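Local structure of hypothetical protein Rv2632c/MT2708 (Mycobacterium tuberculosis, 2FGG) at residues A[11-16]-A[26-31]. The protein is of unknown function but belongs to a small group of mycobacterial proteins that also includes Rv1738. Sequence-based numbering, arbitrary orientation.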
ATOM      1  N   CYS A  11      -4.953  13.546  -0.756  1.00 69.27           N
ATOM      2  CA  CYS A  11      -5.080  12.307  -1.515  1.00 69.74           C
ATOM      3  C   CYS A  11      -6.114  11.429  -0.865  1.00 69.57           C
ATOM      4  O   CYS A  11      -6.527  11.660   0.268  1.00 69.90           O
ATOM      5  CB  CYS A  11      -3.772  11.518  -1.530  1.00 69.44           C
ATOM      6  SG  CYS A  11      -2.391  12.398  -2.180  1.00 71.52           S
ATOM      7  N   GLN A  12      -6.517  10.409  -1.603  1.00 69.51           N
ATOM      8  CA  GLN A  12      -7.188   9.275  -1.025  1.00 69.33           C
ATOM      9  C   GLN A  12      -6.535   8.019  -1.538  1.00 68.86           C
ATOM     10  O   GLN A  12      -6.198   7.918  -2.720  1.00 68.90           O
ATOM     11  CB  GLN A  12      -8.665   9.285  -1.369  1.00 69.70           C
ATOM     12  CG  GLN A  12      -9.444  10.192  -0.461  1.00 71.28           C
ATOM     13  CD  GLN A  12     -10.908   9.940  -0.546  1.00 73.34           C
ATOM     14  OE1 GLN A  12     -11.495   9.997  -1.630  1.00 74.41           O
ATOM     15  NE2 GLN A  12     -11.525   9.647   0.595  1.00 74.31           N
ATOM     16  N   ILE A  13      -6.329   7.076  -0.631  1.00 68.02           N
ATOM     17  CA  ILE A  13      -5.863   5.761  -0.990  1.00 67.39           C
ATOM     18  C   ILE A  13      -7.090   4.863  -0.920  1.00 67.43           C
ATOM     19  O   ILE A  13      -7.763   4.809   0.106  1.00 67.34           O
ATOM     20  CB  ILE A  13      -4.741   5.293  -0.042  1.00 67.13           C
ATOM     21  CG1 ILE A  13      -3.500   6.164  -0.239  1.00 66.29           C
ATOM     22  CG2 ILE A  13      -4.382   3.835  -0.287  1.00 66.75           C
ATOM     23  CD1 ILE A  13      -2.590   6.180   0.941  1.00 64.26           C
ATOM     24  N   ASP A  14      -7.387   4.197  -2.032  1.00 67.21           N
ATOM     25  CA  ASP A  14      -8.555   3.333  -2.153  1.00 67.28           C
ATOM     26  C   ASP A  14      -8.175   1.892  -1.818  1.00 67.21           C
ATOM     27  O   ASP A  14      -7.452   1.251  -2.578  1.00 67.36           O
ATOM     28  CB  ASP A  14      -9.113   3.408  -3.578  1.00 67.19           C
ATOM     29  CG  ASP A  14      -9.686   4.787  -3.926  1.00 67.93           C
ATOM     30  OD1 ASP A  14     -10.413   5.381  -3.101  1.00 68.21           O
ATOM     31  OD2 ASP A  14      -9.427   5.272  -5.046  1.00 68.99           O
ATOM     32  N   VAL A  15      -8.670   1.385  -0.688  1.00 67.14           N
ATOM     33  CA  VAL A  15      -8.347   0.022  -0.236  1.00 66.83           C
ATOM     34  C   VAL A  15      -9.473  -0.953  -0.551  1.00 66.82           C
ATOM     35  O   VAL A  15     -10.627  -0.685  -0.245  1.00 66.53           O
ATOM     36  CB  VAL A  15      -8.049  -0.050   1.288  1.00 66.88           C
ATOM     37  CG1 VAL A  15      -7.559  -1.444   1.675  1.00 66.71           C
ATOM     38  CG2 VAL A  15      -7.028   0.989   1.688  1.00 65.96           C
ATOM     39  N   LEU A  16      -9.117  -2.077  -1.170  1.00 67.02           N
ATOM     40  CA  LEU A  16     -10.035  -3.185  -1.397  1.00 67.10           C
ATOM     41  C   LEU A  16      -9.549  -4.400  -0.617  1.00 67.60           C
ATOM     42  O   LEU A  16      -8.380  -4.752  -0.696  1.00 67.53           O
ATOM     43  CB  LEU A  16     -10.110  -3.506  -2.892  1.00 66.86           C
ATOM     44  CG  LEU A  16     -10.810  -4.782  -3.378  1.00 66.77           C
ATOM     45  CD1 LEU A  16     -12.322  -4.706  -3.209  1.00 66.07           C
ATOM     46  CD2 LEU A  16     -10.458  -5.061  -4.825  1.00 66.80           C
ATOM     47  N   ALA A  26      -5.482  -7.671   0.334  1.00 66.39           N
ATOM     48  CA  ALA A  26      -5.786  -6.256   0.234  1.00 65.76           C
ATOM     49  C   ALA A  26      -4.952  -5.582  -0.845  1.00 65.44           C
ATOM     50  O   ALA A  26      -3.782  -5.908  -1.050  1.00 65.31           O
ATOM     51  CB  ALA A  26      -5.600  -5.561   1.566  1.00 65.32           C
ATOM     52  N   LYS A  27      -5.593  -4.655  -1.544  1.00 65.17           N
ATOM     53  CA  LYS A  27      -4.942  -3.794  -2.505  1.00 64.96           C
ATOM     54  C   LYS A  27      -5.164  -2.351  -2.064  1.00 65.08           C
ATOM     55  O   LYS A  27      -6.300  -1.961  -1.790  1.00 65.16           O
ATOM     56  CB  LYS A  27      -5.509  -4.040  -3.899  1.00 64.71           C
ATOM     57  CG  LYS A  27      -5.045  -5.355  -4.509  1.00 64.69           C
ATOM     58  CD  LYS A  27      -5.753  -5.665  -5.812  1.00 63.47           C
ATOM     59  CE  LYS A  27      -5.089  -6.827  -6.498  1.00 63.36           C
ATOM     60  NZ  LYS A  27      -5.443  -6.855  -7.937  1.00 64.13           N
ATOM     61  N   ALA A  28      -4.072  -1.586  -1.951  1.00 65.10           N
ATOM     62  CA  ALA A  28      -4.125  -0.149  -1.643  1.00 65.10           C
ATOM     63  C   ALA A  28      -3.631   0.668  -2.840  1.00 65.34           C
ATOM     64  O   ALA A  28      -2.440   0.665  -3.152  1.00 65.55           O
ATOM     65  CB  ALA A  28      -3.312   0.164  -0.408  1.00 65.19           C
ATOM     66  N   ARG A  29      -4.555   1.360  -3.505  1.00 65.41           N
ATOM     67  CA  ARG A  29      -4.258   2.100  -4.729  1.00 65.62           C
ATOM     68  C   ARG A  29      -4.090   3.591  -4.476  1.00 65.04           C
ATOM     69  O   ARG A  29      -4.950   4.226  -3.888  1.00 65.10           O
ATOM     70  CB  ARG A  29      -5.350   1.863  -5.782  1.00 65.43           C
ATOM     71  CG  ARG A  29      -5.159   2.669  -7.073  1.00 66.64           C
ATOM     72  CD  ARG A  29      -6.314   2.516  -8.056  1.00 67.06           C
ATOM     73  NE  ARG A  29      -7.618   2.639  -7.404  1.00 70.62           N
ATOM     74  CZ  ARG A  29      -8.793   2.477  -8.014  1.00 71.33           C
ATOM     75  NH1 ARG A  29      -8.850   2.193  -9.313  1.00 71.85           N
ATOM     76  NH2 ARG A  29      -9.916   2.607  -7.319  1.00 71.72           N
ATOM     77  N   LEU A  30      -2.971   4.135  -4.938  1.00 64.82           N
ATOM     78  CA  LEU A  30      -2.703   5.567  -4.875  1.00 64.42           C
ATOM     79  C   LEU A  30      -2.351   6.094  -6.271  1.00 64.63           C
ATOM     80  O   LEU A  30      -1.523   5.508  -6.972  1.00 64.81           O
ATOM     81  CB  LEU A  30      -1.562   5.847  -3.882  1.00 64.24           C
ATOM     82  CG  LEU A  30      -0.929   7.245  -3.812  1.00 63.80           C
ATOM     83  CD1 LEU A  30      -1.924   8.314  -3.362  1.00 62.25           C
ATOM     84  CD2 LEU A  30       0.278   7.227  -2.900  1.00 63.60           C
ATOM     85  N   SER A  31      -2.998   7.182  -6.680  1.00 64.66           N
ATOM     86  CA  SER A  31      -2.612   7.892  -7.892  1.00 64.75           C
ATOM     87  C   SER A  31      -1.551   8.910  -7.529  1.00 64.80           C
ATOM     88  O   SER A  31      -1.810   9.829  -6.751  1.00 64.62           O
ATOM     89  CB  SER A  31      -3.812   8.592  -8.523  1.00 64.82           C
ATOM     90  OG  SER A  31      -4.619   7.673  -9.231  1.00 65.56           O
TER
HETATM   91  O   HOH W   1      -5.381   7.964  -5.064  1.00 62.22           O
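Lys-27 O is gripped by two groups of the facing strand: Leu-16 N gives it a hydrogen bond of 2.9 Å, and Val-15 CA makes a CA-H...O contact at 3.2 Å. Lys-27 N returns a bond to Leu-16 O. One hydrogen-bonded pair further on, Asp-14 N bonds Arg-29 O (3.1 Å) and Arg-29 N bonds Asp-14 O (3.0 Å). Val-15 and Ala-28 form the non-hydrogen-bonded pair between them. Beyond Asp-14 a water sits between Ser-31 N, at 3.0 Å, and Gln-12 O, though its Gln-12 side is doubtfully short. On the face of Asp-14 and Arg-29, a long salt bridge runs from OD2 of Asp-14 to NH2 of Arg-29 (3.5 Å). A bend at chi3 (46°) turns Arg-29 NE toward Asp-14, whose CB lies in plane at the guanidinium edge. The carboxylate and guanidinium planes are 71° apart. On the face of Val-15 and Ala-28 the contacts are apolar. Ile-13 CG2, anti to its backbone N, meets Ala-28 CB at 3.8 Å, while its CG1 touches Leu-30 CD1 at 4.1 Å. Ala-28 packs on Leu-65 and Leu-30 on Leu-72, both of helix 54-83. The pairing is that of an antiparallel beta hairpin, strands 14-19 and 24-32, in a three-stranded meander backed by one long helix.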